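PDB 4F7A: SusD/RagB family nutrient-binding outer membrane lipoprotein from Bacteroides vulgatus, which probably binds glycans, perhaps including mucin O-glycans, at the outer membrane as a SusD-type partner in nutrient uptake. Local coordinates for residues T73-E78 with Q454-N459; I135-F140 with Y155-D160; E144-D149 with Y485-T490; P448-V453 with D465-R470. One frame throughout, in Å; residues are numbered along the deposited sequence.

Contact 1. Residues T73-E78 with Q454-N459; sequences TVYALE and QTNNSN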
loop_
_atom_site.group_PDB
_atom_site.type_symbol
_atom_site.label_atom_id
_atom_site.label_comp_id
_atom_site.label_asym_id
_atom_site.label_seq_id
_atom_site.Cartn_x
_atom_site.Cartn_y
_atom_site.Cartn_z
ATOM N N THR A 73 5.654 -5.319 16.997
ATOM C CA THR A 73 6.873 -4.553 16.827
ATOM C C THR A 73 8.135 -5.405 17.005
ATOM O O THR A 73 9.144 -5.154 16.335
ATOM C CB THR A 73 6.890 -3.285 17.735
ATOM O OG1 THR A 73 7.961 -2.421 17.322
ATOM C CG2 THR A 73 7.020 -3.632 19.237
ATOM N N VAL A 74 8.076 -6.400 17.891
ATOM C CA VAL A 74 9.210 -7.334 18.120
ATOM C C VAL A 74 8.973 -8.673 17.431
ATOM O O VAL A 74 9.578 -9.697 17.774
ATOM C CB VAL A 74 9.516 -7.549 19.617
ATOM C CG1 VAL A 74 10.088 -6.297 20.252
ATOM C CG2 VAL A 74 8.242 -8.075 20.418
ATOM N N TYR A 75 8.123 -8.660 16.410
ATOM C CA TYR A 75 7.839 -9.851 15.616
ATOM C C TYR A 75 7.207 -10.997 16.423
ATOM O O TYR A 75 7.295 -12.151 16.000
ATOM C CB TYR A 75 9.075 -10.378 14.864
ATOM C CG TYR A 75 9.618 -9.537 13.720
ATOM C CD1 TYR A 75 8.848 -8.564 13.068
ATOM C CD2 TYR A 75 10.899 -9.753 13.261
ATOM C CE1 TYR A 75 9.360 -7.840 11.999
ATOM C CE2 TYR A 75 11.421 -9.025 12.198
ATOM C CZ TYR A 75 10.656 -8.079 11.577
ATOM O OH TYR A 75 11.206 -7.390 10.530
ATOM N N ALA A 76 6.598 -10.689 17.571
ATOM C CA ALA A 76 5.761 -11.663 18.290
ATOM C C ALA A 76 4.341 -11.392 17.799
ATOM O O ALA A 76 3.579 -10.651 18.402
ATOM C CB ALA A 76 5.885 -11.483 19.804
ATOM N N LEU A 77 4.016 -11.943 16.641
ATOM C CA LEU A 77 2.852 -11.471 15.921
ATOM C C LEU A 77 1.572 -11.827 16.678
ATOM O O LEU A 77 1.393 -12.952 17.111
ATOM C CB LEU A 77 2.812 -12.047 14.507
ATOM C CG LEU A 77 3.976 -11.685 13.578
ATOM C CD1 LEU A 77 3.736 -12.220 12.201
ATOM C CD2 LEU A 77 4.175 -10.159 13.479
ATOM N N GLU A 78 0.705 -10.828 16.836
ATOM C CA GLU A 78 -0.566 -10.965 17.512
ATOM C C GLU A 78 -1.636 -11.466 16.518
ATOM O O GLU A 78 -2.008 -10.765 15.568
ATOM C CB GLU A 78 -0.957 -9.622 18.122
ATOM C CG GLU A 78 -2.175 -9.645 19.023
ATOM C CD GLU A 78 -1.980 -10.448 20.298
ATOM O OE1 GLU A 78 -0.822 -10.733 20.698
ATOM O OE2 GLU A 78 -3.010 -10.800 20.898
ATOM N N GLN A 454 15.071 -4.237 16.810
ATOM C CA GLN A 454 16.145 -4.300 17.811
ATOM C C GLN A 454 16.077 -5.606 18.585
ATOM O O GLN A 454 17.115 -6.173 18.949
ATOM C CB GLN A 454 16.043 -3.104 18.757
ATOM C CG GLN A 454 16.051 -1.774 18.002
ATOM C CD GLN A 454 16.655 -0.651 18.798
ATOM O OE1 GLN A 454 16.801 -0.750 20.022
ATOM N NE2 GLN A 454 17.004 0.432 18.115
ATOM N N THR A 455 14.849 -6.074 18.824
ATOM C CA THR A 455 14.569 -7.344 19.502
ATOM C C THR A 455 13.623 -8.173 18.631
ATOM O O THR A 455 12.604 -7.660 18.138
ATOM C CB THR A 455 13.935 -7.110 20.879
ATOM O OG1 THR A 455 14.892 -6.464 21.747
ATOM C CG2 THR A 455 13.432 -8.433 21.517
ATOM N N ASN A 456 13.962 -9.443 18.451
ATOM C CA ASN A 456 13.218 -10.362 17.582
ATOM C C ASN A 456 12.686 -11.502 18.436
ATOM O O ASN A 456 13.410 -12.419 18.757
ATOM C CB ASN A 456 14.123 -10.866 16.454
ATOM C CG ASN A 456 13.403 -11.776 15.466
ATOM O OD1 ASN A 456 12.408 -12.413 15.806
ATOM N ND2 ASN A 456 13.951 -11.893 14.253
ATOM N N ASN A 457 11.411 -11.408 18.824
ATOM C CA ASN A 457 10.774 -12.425 19.658
ATOM C C ASN A 457 9.863 -13.332 18.839
ATOM O O ASN A 457 8.837 -13.814 19.345
ATOM C CB ASN A 457 9.997 -11.759 20.807
ATOM C CG ASN A 457 10.923 -11.235 21.917
ATOM O OD1 ASN A 457 12.110 -11.560 21.941
ATOM N ND2 ASN A 457 10.378 -10.435 22.834
ATOM N N SER A 458 10.270 -13.624 17.608
ATOM C CA SER A 458 9.468 -14.459 16.706
ATOM C C SER A 458 9.689 -15.967 16.901
ATOM O O SER A 458 9.184 -16.768 16.111
ATOM C CB SER A 458 9.802 -14.097 15.262
ATOM O OG SER A 458 11.050 -14.656 14.902
ATOM N N ASN A 459 10.468 -16.341 17.914
ATOM C CA ASN A 459 10.771 -17.755 18.169
ATOM C C ASN A 459 11.435 -18.410 16.955
ATOM O O ASN A 459 11.164 -19.567 16.639
ATOM C CB ASN A 459 9.491 -18.519 18.565
ATOM C CG ASN A 459 9.787 -19.849 19.243
ATOM O OD1 ASN A 459 10.820 -20.003 19.899
ATOM N ND2 ASN A 459 8.873 -20.814 19.089
#

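Contact 2. Residues I135-F140 with Y155-D160; sequences IVYSKF and YKAFFD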
loop_
_atom_site.group_PDB
_atom_site.type_symbol
_atom_site.label_atom_id
_atom_site.label_comp_id
_atom_site.label_asym_id
_atom_site.label_seq_id
_atom_site.Cartn_x
_atom_site.Cartn_y
_atom_site.Cartn_z
ATOM N N ILE A 135 -4.814 -16.624 -1.686
ATOM C CA ILE A 135 -6.111 -16.102 -1.252
ATOM C C ILE A 135 -7.225 -16.846 -1.960
ATOM O O ILE A 135 -6.980 -17.643 -2.871
ATOM C CB ILE A 135 -6.246 -14.585 -1.535
ATOM C CG1 ILE A 135 -6.179 -14.269 -3.039
ATOM C CG2 ILE A 135 -5.155 -13.765 -0.741
ATOM C CD1 ILE A 135 -6.649 -12.796 -3.416
ATOM N N VAL A 136 -8.457 -16.577 -1.548
ATOM C CA VAL A 136 -9.621 -17.000 -2.295
ATOM C C VAL A 136 -10.022 -15.851 -3.227
ATOM O O VAL A 136 -10.339 -14.736 -2.755
ATOM C CB VAL A 136 -10.803 -17.390 -1.367
ATOM C CG1 VAL A 136 -12.028 -17.743 -2.199
ATOM C CG2 VAL A 136 -10.425 -18.570 -0.471
ATOM N N TYR A 137 -9.997 -16.101 -4.539
ATOM C CA TYR A 137 -10.316 -15.056 -5.510
ATOM C C TYR A 137 -10.997 -15.607 -6.742
ATOM O O TYR A 137 -12.235 -15.500 -6.868
ATOM C CB TYR A 137 -9.067 -14.236 -5.862
ATOM C CG TYR A 137 -9.365 -13.018 -6.686
ATOM C CD1 TYR A 137 -9.858 -11.866 -6.091
ATOM C CD2 TYR A 137 -9.172 -13.013 -8.060
ATOM C CE1 TYR A 137 -10.196 -10.746 -6.854
ATOM C CE2 TYR A 137 -9.476 -11.885 -8.829
ATOM C CZ TYR A 137 -9.984 -10.755 -8.212
ATOM O OH TYR A 137 -10.284 -9.634 -8.936
ATOM N N SER A 138 -10.237 -16.234 -7.645
ATOM C CA SER A 138 -10.829 -16.652 -8.935
ATOM C C SER A 138 -11.924 -17.691 -8.740
ATOM O O SER A 138 -12.840 -17.807 -9.567
ATOM C CB SER A 138 -9.753 -17.170 -9.909
ATOM O OG SER A 138 -9.326 -18.464 -9.541
ATOM N N LYS A 139 -11.875 -18.431 -7.638
ATOM C CA LYS A 139 -12.876 -19.472 -7.407
ATOM C C LYS A 139 -13.971 -19.081 -6.397
ATOM O O LYS A 139 -14.807 -19.900 -6.043
ATOM C CB LYS A 139 -12.185 -20.766 -7.018
ATOM C CG LYS A 139 -11.308 -21.272 -8.177
ATOM C CD LYS A 139 -10.568 -22.569 -7.879
ATOM C CE LYS A 139 -9.358 -22.330 -6.988
ATOM N NZ LYS A 139 -8.495 -23.581 -6.738
ATOM N N PHE A 140 -13.974 -17.830 -5.957
ATOM C CA PHE A 140 -14.978 -17.376 -4.995
ATOM C C PHE A 140 -16.394 -17.588 -5.540
ATOM O O PHE A 140 -16.675 -17.307 -6.706
ATOM C CB PHE A 140 -14.769 -15.913 -4.635
ATOM C CG PHE A 140 -15.689 -15.420 -3.546
ATOM C CD1 PHE A 140 -15.382 -15.644 -2.200
ATOM C CD2 PHE A 140 -16.862 -14.744 -3.861
ATOM C CE1 PHE A 140 -16.225 -15.194 -1.181
ATOM C CE2 PHE A 140 -17.718 -14.287 -2.850
ATOM C CZ PHE A 140 -17.403 -14.510 -1.513
ATOM N N TYR A 155 -2.709 -13.181 -9.165
ATOM C CA TYR A 155 -2.172 -12.126 -10.063
ATOM C C TYR A 155 -2.661 -12.271 -11.507
ATOM O O TYR A 155 -3.104 -11.308 -12.142
ATOM C CB TYR A 155 -0.632 -12.049 -9.974
ATOM C CG TYR A 155 -0.231 -10.991 -8.952
ATOM C CD1 TYR A 155 -0.321 -11.235 -7.586
ATOM C CD2 TYR A 155 0.196 -9.737 -9.354
ATOM C CE1 TYR A 155 0.006 -10.249 -6.637
ATOM C CE2 TYR A 155 0.548 -8.758 -8.410
ATOM C CZ TYR A 155 0.427 -9.008 -7.063
ATOM O OH TYR A 155 0.745 -8.013 -6.157
ATOM N N LYS A 156 -2.626 -13.492 -12.025
ATOM C CA LYS A 156 -3.116 -13.716 -13.369
ATOM C C LYS A 156 -4.608 -13.361 -13.435
ATOM O O LYS A 156 -5.053 -12.755 -14.398
ATOM C CB LYS A 156 -2.827 -15.150 -13.822
ATOM C CG LYS A 156 -1.326 -15.325 -14.131
ATOM C CD LYS A 156 -0.943 -16.707 -14.658
ATOM C CE LYS A 156 0.567 -16.751 -14.956
ATOM N NZ LYS A 156 1.021 -18.092 -15.425
ATOM N N ALA A 157 -5.381 -13.732 -12.418
ATOM C CA ALA A 157 -6.807 -13.364 -12.420
ATOM C C ALA A 157 -6.973 -11.829 -12.358
ATOM O O ALA A 157 -7.862 -11.267 -13.019
ATOM C CB ALA A 157 -7.557 -14.062 -11.274
ATOM N N PHE A 158 -6.114 -11.142 -11.603
ATOM C CA PHE A 158 -6.179 -9.674 -11.553
ATOM C C PHE A 158 -5.968 -9.075 -12.938
ATOM O O PHE A 158 -6.715 -8.183 -13.357
ATOM C CB PHE A 158 -5.134 -9.057 -10.635
ATOM C CG PHE A 158 -5.224 -9.460 -9.213
ATOM C CD1 PHE A 158 -6.413 -9.836 -8.624
ATOM C CD2 PHE A 158 -4.088 -9.385 -8.417
ATOM C CE1 PHE A 158 -6.450 -10.187 -7.293
ATOM C CE2 PHE A 158 -4.137 -9.721 -7.111
ATOM C CZ PHE A 158 -5.329 -10.127 -6.543
ATOM N N PHE A 159 -4.945 -9.544 -13.654
ATOM C CA PHE A 159 -4.674 -9.006 -14.985
ATOM C C PHE A 159 -5.819 -9.293 -15.932
ATOM O O PHE A 159 -6.164 -8.434 -16.752
ATOM C CB PHE A 159 -3.366 -9.543 -15.566
ATOM C CG PHE A 159 -2.115 -9.047 -14.859
ATOM C CD1 PHE A 159 -1.824 -7.688 -14.769
ATOM C CD2 PHE A 159 -1.206 -9.959 -14.323
ATOM C CE1 PHE A 159 -0.669 -7.246 -14.112
ATOM C CE2 PHE A 159 -0.052 -9.545 -13.699
ATOM C CZ PHE A 159 0.223 -8.173 -13.571
ATOM N N ASP A 160 -6.410 -10.493 -15.832
ATOM C CA ASP A 160 -7.614 -10.862 -16.609
ATOM C C ASP A 160 -8.802 -9.930 -16.287
ATOM O O ASP A 160 -9.520 -9.473 -17.175
ATOM C CB ASP A 160 -8.033 -12.307 -16.309
ATOM C CG ASP A 160 -7.120 -13.353 -16.962
ATOM O OD1 ASP A 160 -6.400 -13.035 -17.930
ATOM O OD2 ASP A 160 -7.145 -14.510 -16.500
#

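Contact 3. Residues E144-D149 with Y485-T490; sequences ETNSVD and YKNLCT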
loop_
_atom_site.group_PDB
_atom_site.type_symbol
_atom_site.label_atom_id
_atom_site.label_comp_id
_atom_site.label_asym_id
_atom_site.label_seq_id
_atom_site.Cartn_x
_atom_site.Cartn_y
_atom_site.Cartn_z
ATOM N N GLU A 144 -16.030 -24.882 -5.714
ATOM C CA GLU A 144 -15.079 -25.890 -6.170
ATOM C C GLU A 144 -14.473 -26.565 -4.968
ATOM O O GLU A 144 -14.509 -26.028 -3.855
ATOM C CB GLU A 144 -13.997 -25.277 -7.054
ATOM C CG GLU A 144 -14.594 -24.651 -8.302
ATOM C CD GLU A 144 -13.664 -24.634 -9.484
ATOM O OE1 GLU A 144 -12.568 -25.233 -9.405
ATOM O OE2 GLU A 144 -14.040 -24.008 -10.501
ATOM N N THR A 145 -13.924 -27.748 -5.204
ATOM C CA THR A 145 -13.306 -28.566 -4.160
ATOM C C THR A 145 -12.227 -27.793 -3.410
ATOM O O THR A 145 -12.217 -27.782 -2.187
ATOM C CB THR A 145 -12.617 -29.803 -4.777
ATOM O OG1 THR A 145 -13.526 -30.469 -5.655
ATOM C CG2 THR A 145 -12.162 -30.769 -3.682
ATOM N N ASN A 146 -11.325 -27.162 -4.163
ATOM C CA ASN A 146 -10.259 -26.322 -3.594
ATOM C C ASN A 146 -10.531 -24.865 -3.982
ATOM O O ASN A 146 -10.520 -24.504 -5.160
ATOM C CB ASN A 146 -8.875 -26.799 -4.087
ATOM C CG ASN A 146 -7.723 -26.050 -3.429
ATOM O OD1 ASN A 146 -7.890 -24.940 -2.907
ATOM N ND2 ASN A 146 -6.546 -26.660 -3.437
ATOM N N SER A 147 -10.813 -24.041 -2.970
ATOM C CA SER A 147 -11.211 -22.645 -3.157
ATOM C C SER A 147 -10.037 -21.675 -3.355
ATOM O O SER A 147 -10.235 -20.478 -3.626
ATOM C CB SER A 147 -11.984 -22.215 -1.907
ATOM O OG SER A 147 -11.206 -22.510 -0.721
ATOM N N VAL A 148 -8.818 -22.179 -3.213
ATOM C CA VAL A 148 -7.641 -21.328 -3.069
ATOM C C VAL A 148 -6.938 -21.054 -4.400
ATOM O O VAL A 148 -6.712 -21.970 -5.205
ATOM C CB VAL A 148 -6.637 -21.978 -2.076
ATOM C CG1 VAL A 148 -5.286 -21.223 -2.053
ATOM C CG2 VAL A 148 -7.247 -22.002 -0.682
ATOM N N ASP A 149 -6.591 -19.791 -4.621
ATOM C CA ASP A 149 -5.626 -19.422 -5.665
ATOM C C ASP A 149 -4.231 -19.309 -5.057
ATOM O O ASP A 149 -4.062 -18.629 -4.052
ATOM C CB ASP A 149 -5.899 -18.024 -6.233
ATOM C CG ASP A 149 -7.119 -17.926 -7.070
ATOM O OD1 ASP A 149 -7.726 -18.957 -7.429
ATOM O OD2 ASP A 149 -7.473 -16.754 -7.392
ATOM N N TYR A 485 -7.657 -23.979 5.163
ATOM C CA TYR A 485 -6.374 -23.598 5.756
ATOM C C TYR A 485 -5.254 -24.506 5.233
ATOM O O TYR A 485 -4.167 -24.023 4.867
ATOM C CB TYR A 485 -6.441 -23.651 7.274
ATOM C CG TYR A 485 -5.131 -23.315 7.911
ATOM C CD1 TYR A 485 -4.609 -22.026 7.818
ATOM C CD2 TYR A 485 -4.381 -24.289 8.571
ATOM C CE1 TYR A 485 -3.376 -21.707 8.383
ATOM C CE2 TYR A 485 -3.128 -23.969 9.153
ATOM C CZ TYR A 485 -2.640 -22.670 9.047
ATOM O OH TYR A 485 -1.415 -22.331 9.605
ATOM N N LYS A 486 -5.515 -25.811 5.178
ATOM C CA LYS A 486 -4.540 -26.739 4.619
ATOM C C LYS A 486 -4.220 -26.364 3.162
ATOM O O LYS A 486 -3.050 -26.353 2.761
ATOM C CB LYS A 486 -5.038 -28.177 4.683
ATOM C CG LYS A 486 -4.070 -29.165 3.965
ATOM C CD LYS A 486 -4.616 -30.566 3.877
ATOM C CE LYS A 486 -5.869 -30.664 3.001
ATOM N NZ LYS A 486 -6.288 -32.097 2.812
ATOM N N ASN A 487 -5.262 -26.060 2.380
ATOM C CA ASN A 487 -5.064 -25.651 0.980
ATOM C C ASN A 487 -4.297 -24.352 0.789
ATOM O O ASN A 487 -3.527 -24.224 -0.177
ATOM C CB ASN A 487 -6.403 -25.564 0.239
ATOM C CG ASN A 487 -7.059 -26.914 0.073
ATOM O OD1 ASN A 487 -6.378 -27.949 0.133
ATOM N ND2 ASN A 487 -8.396 -26.925 -0.113
ATOM N N LEU A 488 -4.519 -23.397 1.696
ATOM C CA LEU A 488 -3.786 -22.145 1.695
ATOM C C LEU A 488 -2.300 -22.405 1.994
ATOM O O LEU A 488 -1.427 -21.870 1.316
ATOM C CB LEU A 488 -4.369 -21.177 2.724
ATOM C CG LEU A 488 -5.701 -20.515 2.363
ATOM C CD1 LEU A 488 -6.325 -19.879 3.625
ATOM C CD2 LEU A 488 -5.508 -19.458 1.244
ATOM N N CYS A 489 -2.033 -23.237 3.000
ATOM C CA CYS A 489 -0.681 -23.655 3.333
ATOM C C CYS A 489 0.051 -24.362 2.189
ATOM O O CYS A 489 1.214 -24.024 1.890
ATOM C CB CYS A 489 -0.685 -24.539 4.581
ATOM S SG CYS A 489 -1.037 -23.568 6.078
ATOM N N THR A 490 -0.626 -25.309 1.545
ATOM C CA THR A 490 -0.096 -25.948 0.334
ATOM C C THR A 490 0.253 -24.939 -0.756
ATOM O O THR A 490 1.357 -24.994 -1.331
ATOM C CB THR A 490 -1.077 -26.993 -0.198
ATOM O OG1 THR A 490 -1.296 -27.959 0.841
ATOM C CG2 THR A 490 -0.541 -27.707 -1.491
HETATM O O HOH W 1 -9.925 -29.303 -0.882
HETATM O O HOH W 2 -3.951 -25.531 -2.522
HETATM O O HOH W 3 -10.529 -24.965 0.047
#

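Contact 4. Residues P448-V453 with D465-R470; sequences PKLFKV and DIMIRR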
loop_
_atom_site.group_PDB
_atom_site.type_symbol
_atom_site.label_atom_id
_atom_site.label_comp_id
_atom_site.label_asym_id
_atom_site.label_seq_id
_atom_site.Cartn_x
_atom_site.Cartn_y
_atom_site.Cartn_z
ATOM N N PRO A 448 12.840 0.830 0.645
ATOM C CA PRO A 448 14.068 1.372 1.204
ATOM C C PRO A 448 14.648 0.438 2.248
ATOM O O PRO A 448 13.958 -0.503 2.688
ATOM C CB PRO A 448 13.618 2.670 1.866
ATOM C CG PRO A 448 12.202 2.381 2.273
ATOM C CD PRO A 448 11.653 1.495 1.179
ATOM N N LYS A 449 15.909 0.698 2.630
ATOM C CA LYS A 449 16.609 -0.134 3.631
ATOM C C LYS A 449 16.178 0.250 5.041
ATOM O O LYS A 449 16.851 1.019 5.753
ATOM C CB LYS A 449 18.116 0.020 3.440
ATOM C CG LYS A 449 18.596 -0.476 2.117
ATOM C CD LYS A 449 20.155 -0.488 2.098
ATOM C CE LYS A 449 20.703 -0.784 0.730
ATOM N NZ LYS A 449 22.172 -0.721 0.793
ATOM N N LEU A 450 15.028 -0.287 5.428
ATOM C CA LEU A 450 14.466 -0.089 6.744
ATOM C C LEU A 450 15.407 -0.577 7.852
ATOM O O LEU A 450 16.053 -1.630 7.721
ATOM C CB LEU A 450 13.132 -0.861 6.866
ATOM C CG LEU A 450 11.955 -0.530 5.924
ATOM C CD1 LEU A 450 10.723 -1.390 6.286
ATOM C CD2 LEU A 450 11.590 0.944 5.934
ATOM N N PHE A 451 15.460 0.183 8.945
ATOM C CA PHE A 451 16.110 -0.280 10.151
ATOM C C PHE A 451 15.502 -1.609 10.572
ATOM O O PHE A 451 14.276 -1.771 10.552
ATOM C CB PHE A 451 15.920 0.715 11.306
ATOM C CG PHE A 451 16.709 1.983 11.159
ATOM C CD1 PHE A 451 18.095 1.953 11.150
ATOM C CD2 PHE A 451 16.062 3.204 11.100
ATOM C CE1 PHE A 451 18.825 3.095 11.043
ATOM C CE2 PHE A 451 16.779 4.373 10.980
ATOM C CZ PHE A 451 18.172 4.332 10.960
ATOM N N LYS A 452 16.360 -2.537 10.992
ATOM C CA LYS A 452 15.925 -3.849 11.513
ATOM C C LYS A 452 15.415 -3.782 12.947
ATOM O O LYS A 452 15.818 -2.920 13.706
ATOM C CB LYS A 452 17.076 -4.851 11.503
ATOM C CG LYS A 452 17.973 -4.858 10.251
ATOM C CD LYS A 452 17.253 -5.136 8.953
ATOM C CE LYS A 452 18.256 -5.340 7.801
ATOM N NZ LYS A 452 17.615 -5.663 6.503
ATOM N N VAL A 453 14.552 -4.729 13.323
ATOM C CA VAL A 453 14.032 -4.773 14.674
ATOM C C VAL A 453 15.174 -4.914 15.673
ATOM O O VAL A 453 16.150 -5.591 15.411
ATOM C CB VAL A 453 12.955 -5.897 14.891
ATOM C CG1 VAL A 453 11.762 -5.664 13.967
ATOM C CG2 VAL A 453 13.560 -7.313 14.734
ATOM N N ASP A 465 17.500 -9.891 9.740
ATOM C CA ASP A 465 18.036 -9.246 8.541
ATOM C C ASP A 465 17.165 -9.403 7.272
ATOM O O ASP A 465 16.993 -8.443 6.508
ATOM C CB ASP A 465 19.481 -9.701 8.284
ATOM C CG ASP A 465 20.486 -8.994 9.212
ATOM O OD1 ASP A 465 20.255 -7.819 9.550
ATOM O OD2 ASP A 465 21.485 -9.621 9.619
ATOM N N ILE A 466 16.595 -10.587 7.044
ATOM C CA ILE A 466 15.690 -10.733 5.902
ATOM C C ILE A 466 14.446 -9.850 6.139
ATOM O O ILE A 466 13.920 -9.236 5.212
ATOM C CB ILE A 466 15.318 -12.191 5.653
ATOM C CG1 ILE A 466 16.566 -12.964 5.171
ATOM C CG2 ILE A 466 14.199 -12.322 4.629
ATOM C CD1 ILE A 466 16.436 -14.483 5.328
HETATM N N MSE A 467 14.018 -9.799 7.393
HETATM C CA MSE A 467 12.851 -9.067 7.862
HETATM C C MSE A 467 11.555 -9.821 7.534
HETATM O O MSE A 467 11.557 -10.807 6.752
HETATM C CB MSE A 467 12.811 -7.622 7.337
HETATM C CG MSE A 467 14.139 -6.881 7.441
HETATM SE SE MSE A 467 14.003 -5.016 6.927
HETATM C CE MSE A 467 12.991 -4.430 8.484
ATOM N N ILE A 468 10.471 -9.356 8.150
ATOM C CA ILE A 468 9.166 -9.984 7.984
ATOM C C ILE A 468 8.762 -9.993 6.495
ATOM O O ILE A 468 8.974 -9.004 5.757
ATOM C CB ILE A 468 8.104 -9.307 8.910
ATOM C CG1 ILE A 468 6.770 -10.036 8.815
ATOM C CG2 ILE A 468 7.920 -7.788 8.604
ATOM C CD1 ILE A 468 5.726 -9.549 9.881
ATOM N N ARG A 469 8.234 -11.134 6.054
ATOM C CA ARG A 469 7.940 -11.374 4.644
ATOM C C ARG A 469 6.447 -11.332 4.303
ATOM O O ARG A 469 6.081 -11.202 3.138
ATOM C CB ARG A 469 8.468 -12.752 4.236
ATOM C CG ARG A 469 9.973 -12.968 4.351
ATOM C CD ARG A 469 10.753 -12.137 3.319
ATOM N NE ARG A 469 11.091 -10.808 3.814
ATOM C CZ ARG A 469 11.324 -9.738 3.048
ATOM N NH1 ARG A 469 11.142 -9.806 1.729
ATOM N NH2 ARG A 469 11.693 -8.576 3.609
ATOM N N ARG A 470 5.604 -11.523 5.317
ATOM C CA ARG A 470 4.170 -11.684 5.137
ATOM C C ARG A 470 3.521 -11.748 6.503
ATOM O O ARG A 470 4.196 -11.858 7.526
ATOM C CB ARG A 470 3.845 -12.984 4.380
ATOM C CG ARG A 470 4.205 -14.270 5.150
ATOM C CD ARG A 470 3.949 -15.514 4.360
ATOM N NE ARG A 470 2.538 -15.851 4.252
ATOM C CZ ARG A 470 1.844 -16.585 5.126
ATOM N NH1 ARG A 470 2.411 -17.094 6.222
ATOM N NH2 ARG A 470 0.559 -16.845 4.877
#

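Contact 1. Residues T73-E78 with Q454-N459
Different first torsions bring Y75 and N456 together: CG of Y75 is anti to its own carbonyl carbon (chi1 -69°), whereas CG of N456 is anti to its backbone N (chi1 -177°). The N456 amide reaches the ring edge, its ND2 lying 3.9 Å from CD2 of Y75, with amide and ring planes 82° apart. CB of Y75 packs 3.8 Å from CB of S458. The hydrogen bond that joins the two loops is between backbones, N457 N donating to V74 O over 2.7 Å. V74 lies alongside two residues of the partner: CG1 is 4.0 Å from CB of T455, and CG2 faces the N457 side chain. N456 OD1 accepts from S458 N at 3.0 Å, an Asx turn, and its ND2 is bonded to I462 O and T464 OG1, which fixes the rotation of the amide. At the far end of the ring, Y75 OH bonds to I468 N. T455 O is buried without a hydrogen-bond partner, and its neighbour here is V74 CA, a CA-H...O contact of 3.4 Å. The loops therefore join by a backbone bond that does not depend on side-chain identity, whereas the ring-to-amide contact of Y75 and N456 does.

Contact 2. Residues I135-F140 with Y155-D160
Y137 begins a type I beta turn, closed by F140 N bonding to Y137 O over 3.0 Å, and the start of this turn faces A157 and F158 on one side of helix 151-174. The backbones stay apart, the nearest CA atoms being those of S138 and A157 at 6.3 Å. The methyl CB of A157 lies at the edge of the Y137 ring, 3.7 Å from CD2, and packs against CB of S138. F158 forms a T-shaped pair with Y137: its edge is turned to the tyrosine face, the ring planes stand 80° apart and the centroids are separated by 4.9 Å. Its CE1 sits over the centre of the Y137 ring, 3.6 Å above the plane. This turn lies in the connection between helices 111-132 and 151-174, part of the mainly helical, TPR-like fold of SusD relatives, and Y137 also touches K121, V122 and M125 of helix 111-132. CG of Y137 is anti to its backbone N (chi1 -171°), and its ring touches both helices. The phenol OH bonds to D161 OD2, one residue beyond the segment, and S138 OG bonds to D149 OD1. CD1 of I135 approaches CZ of F158 at 4.3 Å.

Contact 3. Residues E144-D149 with Y485-T490
N487 meets N146 tip to tip, their amides stacked with planes 24° apart. ND2 of N487 is 3.5 Å from OD1 of N146, at an angle too poor for a hydrogen bond; that donor instead serves two waters. Water 1, 2.9 Å from ND2 of N487, continues to T145 O, and water 3 continues to S147 OG. The N487 backbone takes part too, its O receiving water 2 at 2.7 Å, and this water accepts from ND2 of N146. One residue on, L488 turns to apolar packing: its CD2 lies 3.6 Å from CG2 of V148, the two side chains crossing at about a right angle. N146 OD1 also takes V148 N at 2.9 Å, an Asx turn that shapes the loop. An alanine in place of N146 would probably leave V148 N without that acceptor, water 2 without its donor and the N487 amide without its stacking partner. Helix 482-492 thus rests on the loop between helices 111-132 and 151-174, with V148 also touching Q484 and A491 of the same helix.

Contact 4. Residues P448-V453 with D465-R470
K452 NZ donates to D465 O over 2.8 Å, in the carbonyl plane and on a lone pair, with a C=O...N angle of 137°. The lysine chain bends at chi2 (-59°), bringing CD to 3.8 Å from SE of M467, here selenomethionine, which it crosses at about a right angle. NZ itself lies 3.7 Å from SE, which flanks its bond to D465 O. The D465 carboxylate is near but makes no salt bridge to the lysine: OD1 is 4.6 Å from NZ of K452, although opposite charge would probably still steady the amine. A bound sodium ion lies about 4 Å from the D465 side chain. M467 bends at chi3 (71°), which sets CE 3.6 Å from F451 O and 3.9 Å from CB of L450. Its own carbonyl O accepts from R469 NE at 3.0 Å. An alanine in place of K452 would probably leave D465 O without this donor and open a gap beside the selenium and CG of M467. Both segments belong to the loop between helices 435-445 and 475-480. L450 and M467 press on Q442 of helix 435-445, L450 also on W428 of helix 416-431 and T266 of helix 265-273.

Contact 2 is the most buried of the four and wholly apolar across its segments, resting on aromatic rings, whereas contacts 1, 3 and 4 are only partly buried and mix packing with polar links. Their polar means differ: a backbone bond in contact 1, bridging waters in contact 3 and a lysine amine in contact 4. Contacts 2 and 3 share the connection between helices 111-132 and 151-174 and meet directly, I135 O with D149 N. Contacts 1 and 4 draw on the loop between helices 435-445 and 475-480, and Y75 of contact 1 packs against V453 of contact 4. Contacts 2 and 3 touch neither, nearest atoms of contacts 3 and 4 being about 6 Å apart.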